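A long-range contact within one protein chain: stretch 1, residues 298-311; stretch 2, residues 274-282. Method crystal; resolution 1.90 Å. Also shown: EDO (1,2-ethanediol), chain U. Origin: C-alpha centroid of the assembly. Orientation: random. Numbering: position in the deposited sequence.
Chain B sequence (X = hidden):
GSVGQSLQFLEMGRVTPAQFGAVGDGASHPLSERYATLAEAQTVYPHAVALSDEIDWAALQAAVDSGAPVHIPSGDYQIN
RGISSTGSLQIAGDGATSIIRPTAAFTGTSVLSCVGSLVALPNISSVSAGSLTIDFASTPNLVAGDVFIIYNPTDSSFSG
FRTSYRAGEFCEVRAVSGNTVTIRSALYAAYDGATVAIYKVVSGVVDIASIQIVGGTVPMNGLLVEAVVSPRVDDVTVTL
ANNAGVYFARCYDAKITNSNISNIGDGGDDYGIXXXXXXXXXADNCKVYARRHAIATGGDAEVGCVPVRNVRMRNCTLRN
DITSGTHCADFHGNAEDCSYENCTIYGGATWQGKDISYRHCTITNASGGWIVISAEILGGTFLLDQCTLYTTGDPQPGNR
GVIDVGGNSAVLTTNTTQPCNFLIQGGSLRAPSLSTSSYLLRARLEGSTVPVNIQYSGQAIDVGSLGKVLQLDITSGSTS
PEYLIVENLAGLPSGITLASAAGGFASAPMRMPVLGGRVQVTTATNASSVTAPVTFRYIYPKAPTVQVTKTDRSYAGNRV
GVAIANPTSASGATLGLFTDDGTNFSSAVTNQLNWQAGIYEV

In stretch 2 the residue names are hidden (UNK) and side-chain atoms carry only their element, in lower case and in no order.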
# COMPACT_ATOMS: atom_id res chain seq x y z
N GLY B 298 9.30 16.07 14.81
CA GLY B 298 9.55 16.49 16.18
C GLY B 298 9.10 17.91 16.29
O GLY B 298 7.92 18.19 16.08
N GLY B 299 10.04 18.81 16.54
CA GLY B 299 9.72 20.23 16.62
C GLY B 299 10.64 20.97 17.58
O GLY B 299 11.71 20.47 17.95
N ASP B 300 10.24 22.18 17.97
CA ASP B 300 11.07 22.97 18.88
C ASP B 300 10.20 23.40 20.04
O ASP B 300 9.17 22.79 20.28
CB ASP B 300 11.68 24.19 18.17
CG ASP B 300 10.64 25.02 17.43
OD1 ASP B 300 9.48 25.11 17.90
OD2 ASP B 300 10.99 25.59 16.37
N ALA B 301 10.62 24.45 20.74
CA ALA B 301 9.87 24.95 21.89
C ALA B 301 9.30 26.35 21.65
O ALA B 301 8.94 27.06 22.60
CB ALA B 301 10.76 24.95 23.13
N GLU B 302 9.24 26.75 20.39
CA GLU B 302 8.74 28.08 20.05
C GLU B 302 7.21 28.11 20.07
O GLU B 302 6.55 27.07 20.07
CB GLU B 302 9.29 28.51 18.70
CG GLU B 302 10.81 28.61 18.77
CD GLU B 302 11.45 29.01 17.48
OE1 GLU B 302 10.77 29.61 16.62
OE2 GLU B 302 12.66 28.73 17.32
N VAL B 303 6.65 29.32 20.08
CA VAL B 303 5.20 29.49 20.00
C VAL B 303 4.65 28.68 18.81
O VAL B 303 5.17 28.72 17.70
CB VAL B 303 4.81 30.97 19.84
CG1 VAL B 303 3.30 31.12 19.49
CG2 VAL B 303 5.19 31.77 21.11
N GLY B 304 3.61 27.90 19.09
CA GLY B 304 2.97 27.09 18.06
C GLY B 304 3.55 25.70 17.90
O GLY B 304 3.29 25.04 16.88
N CYS B 305 4.33 25.24 18.88
CA CYS B 305 5.01 23.95 18.74
C CYS B 305 4.09 22.76 19.04
O CYS B 305 4.32 22.01 19.99
CB CYS B 305 6.29 23.88 19.60
SG CYS B 305 6.07 24.23 21.37
N VAL B 306 3.11 22.56 18.17
CA VAL B 306 2.05 21.58 18.38
C VAL B 306 2.44 20.21 17.86
O VAL B 306 3.48 20.08 17.22
CB VAL B 306 0.74 22.06 17.73
CG1 VAL B 306 0.31 23.37 18.40
CG2 VAL B 306 0.92 22.24 16.20
N PRO B 307 1.63 19.17 18.17
CA PRO B 307 1.99 17.82 17.74
C PRO B 307 2.00 17.66 16.21
O PRO B 307 1.34 18.39 15.48
CB PRO B 307 0.88 16.95 18.33
CG PRO B 307 0.49 17.71 19.61
CD PRO B 307 0.47 19.13 19.11
N VAL B 308 2.77 16.69 15.76
CA VAL B 308 2.93 16.44 14.35
C VAL B 308 1.82 15.47 13.96
O VAL B 308 1.78 14.35 14.50
CB VAL B 308 4.30 15.79 14.11
CG1 VAL B 308 4.42 15.33 12.65
CG2 VAL B 308 5.41 16.74 14.52
N ARG B 309 0.94 15.85 13.03
CA ARG B 309 -0.22 15.00 12.72
C ARG B 309 -0.52 14.86 11.24
O ARG B 309 -0.39 15.82 10.50
CB ARG B 309 -1.48 15.55 13.41
CG ARG B 309 -1.44 15.44 14.94
CD ARG B 309 -2.84 15.61 15.48
NE ARG B 309 -2.97 15.48 16.93
CZ ARG B 309 -2.84 16.48 17.80
NH1 ARG B 309 -2.54 17.72 17.40
NH2 ARG B 309 -3.03 16.24 19.09
N ASN B 310 -0.99 13.68 10.84
CA ASN B 310 -1.34 13.38 9.44
C ASN B 310 -0.20 13.72 8.51
O ASN B 310 -0.40 14.21 7.40
CB ASN B 310 -2.65 14.06 8.97
CG ASN B 310 -3.16 13.50 7.62
OD1 ASN B 310 -3.06 12.30 7.36
ND2 ASN B 310 -3.65 14.38 6.75
N VAL B 311 1.02 13.42 8.95
CA VAL B 311 2.18 13.55 8.07
C VAL B 311 2.55 12.15 7.59
O VAL B 311 2.69 11.22 8.38
CB VAL B 311 3.38 14.29 8.75
CG1 VAL B 311 4.53 14.46 7.75
CG2 VAL B 311 2.92 15.68 9.30
N UNK B 274 13.19 16.83 8.15
CA UNK B 274 12.47 16.82 9.41
C UNK B 274 11.23 17.70 9.35
O UNK B 274 11.25 18.84 8.84
c UNK B 274 13.17 17.07 13.17
c UNK B 274 12.48 17.31 11.90
c UNK B 274 13.36 17.19 10.64
c UNK B 274 14.16 18.49 10.37
N UNK B 275 10.13 17.14 9.86
CA UNK B 275 8.87 17.86 9.97
C UNK B 275 8.69 18.19 11.44
O UNK B 275 8.40 17.29 12.23
c UNK B 275 8.45 15.69 7.45
c UNK B 275 7.72 16.19 5.22
c UNK B 275 6.94 17.49 7.10
c UNK B 275 7.69 17.00 9.47
c UNK B 275 6.94 17.23 5.72
c UNK B 275 7.70 16.73 7.97
c UNK B 275 8.46 15.43 6.07
N UNK B 276 8.90 19.46 11.81
CA UNK B 276 8.77 19.88 13.19
C UNK B 276 7.44 20.59 13.36
O UNK B 276 7.15 21.56 12.64
N UNK B 277 6.61 20.09 14.27
CA UNK B 277 5.33 20.76 14.55
C UNK B 277 4.49 21.00 13.29
O UNK B 277 3.96 22.09 13.08
c UNK B 277 6.54 21.87 16.52
n UNK B 277 6.11 21.03 17.49
c UNK B 277 5.61 22.08 15.30
o UNK B 277 7.61 22.48 16.59
N UNK B 278 4.38 19.98 12.43
CA UNK B 278 3.71 20.14 11.15
C UNK B 278 2.44 19.30 11.12
O UNK B 278 2.32 18.31 11.85
c UNK B 278 4.60 19.68 9.99
s UNK B 278 5.99 20.78 9.56
N UNK B 279 1.52 19.67 10.23
CA UNK B 279 0.22 19.00 10.16
C UNK B 279 -0.12 18.85 8.67
O UNK B 279 0.05 19.81 7.92
c UNK B 279 -2.14 19.18 11.18
n UNK B 279 -4.08 18.15 11.08
c UNK B 279 -3.92 18.56 12.33
c UNK B 279 -2.98 18.53 10.34
n UNK B 279 -2.76 19.20 12.41
c UNK B 279 -0.80 19.85 10.93
N UNK B 280 -0.54 17.66 8.24
CA UNK B 280 -0.79 17.34 6.83
C UNK B 280 0.52 17.27 6.02
O UNK B 280 1.59 17.59 6.53
c UNK B 280 -3.23 17.78 6.16
o UNK B 280 -3.68 17.30 7.22
o UNK B 280 -3.91 17.86 5.10
c UNK B 280 -1.79 18.31 6.16
N UNK B 281 0.41 16.84 4.77
CA UNK B 281 1.59 16.80 3.92
C UNK B 281 2.47 15.59 4.18
O UNK B 281 2.01 14.55 4.66
N UNK B 282 3.75 15.73 3.82
CA UNK B 282 4.70 14.65 3.99
C UNK B 282 5.71 14.57 2.86
O UNK B 282 5.92 15.54 2.15
C1 EDO U . 11.93 17.12 18.69
O1 EDO U . 12.26 17.25 20.07
C2 EDO U . 13.12 17.57 17.86
O2 EDO U . 12.90 17.31 16.48
O HOH W 1 7.70 20.59 19.86
O HOH W 2 -1.37 19.05 15.00
O HOH W 3 -0.82 14.01 4.67

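Position 274 carries four side-chain carbons. They fork at the first, and one arm is two carbons long. The CB leaves sideways, but the end of the side chain comes nearer, with the last carbon of the long arm 4.3 Å from N of G298. That is isoleucine, I274. Its CD1 also lies 3.3 Å from O2 of the bound ethanediol.

Position 275 has one carbon followed by a ring of six carbons, with no oxygen. CG1 of V311 sits over one ring face, 3.9 Å from the centroid, in a CH-pi contact. This is phenylalanine, F275. The backbone also takes part: N of G298 donates to O of F275 at 3.0 Å.

Position 276 has no side-chain atoms. Its CA is 3.6 Å from CA of G299. It is glycine, G276. It pairs with G298 in a parallel bridge. A CB on G276 would stand tight against CA of G299, at 3.1 Å.

Position 277 has two side-chain carbons, the second carrying one oxygen and one nitrogen. The oxygen lies 3.0 Å from N of D300 and the nitrogen 2.8 Å from O of V306. This is an amide, asparagine, N277. Both ends of the amide are used: N of D300 donates to OD1, and ND2 donates to O of V306. A water bridges ND2 of N277 (2.9 Å) to O of D300 (2.7 Å). The backbone N of N277 donates to O of G298 at 2.9 Å. G299 is closely packed here: its CA is 3.1 Å from OD1 of N277, and a CB on G299 would clash with that oxygen.

Position 278 has one carbon and then a sulfur. Its CB is 4.4 Å from CG2 of V311. It is cysteine, C278. Its backbone O accepts from N of R309 at 3.1 Å.

Position 279 has one carbon and a five-membered ring of three carbons and two nitrogens. CB of R309 lies over one ring face, 4.1 Å from the centroid. This is histidine, H279. A water 2.9 Å from ND1 of H279 also binds O of P307 (2.8 Å) and NH1 of R309 (3.0 Å).

Position 280 has two carbons, the second carrying two oxygens. The CB points away, but the end comes nearer, with one oxygen 3.0 Å from ND2 of N310. It is aspartate, D280. ND2 of N310 donates to that oxygen, OD1. N of D280 donates to O of R309 at 2.9 Å.

Position 281 has no side-chain atoms; its backbone O is 3.6 Å from CA of V311. It is glycine, G281.

Position 282 also has none; its CA is 3.8 Å from CG1 of V311. It is glycine, G282. Its backbone angles call for glycine by themselves.

The contact is held by backbone pairing at two places, G298 with G276 and R309 with H279. Between them stretch 1 loops out, and N277 bridges the loop by binding D300 and V306 through its amide. V311 packs against F275 and C278, adding an apolar patch.

Stretch 2 274-282: IFGNCHDGG
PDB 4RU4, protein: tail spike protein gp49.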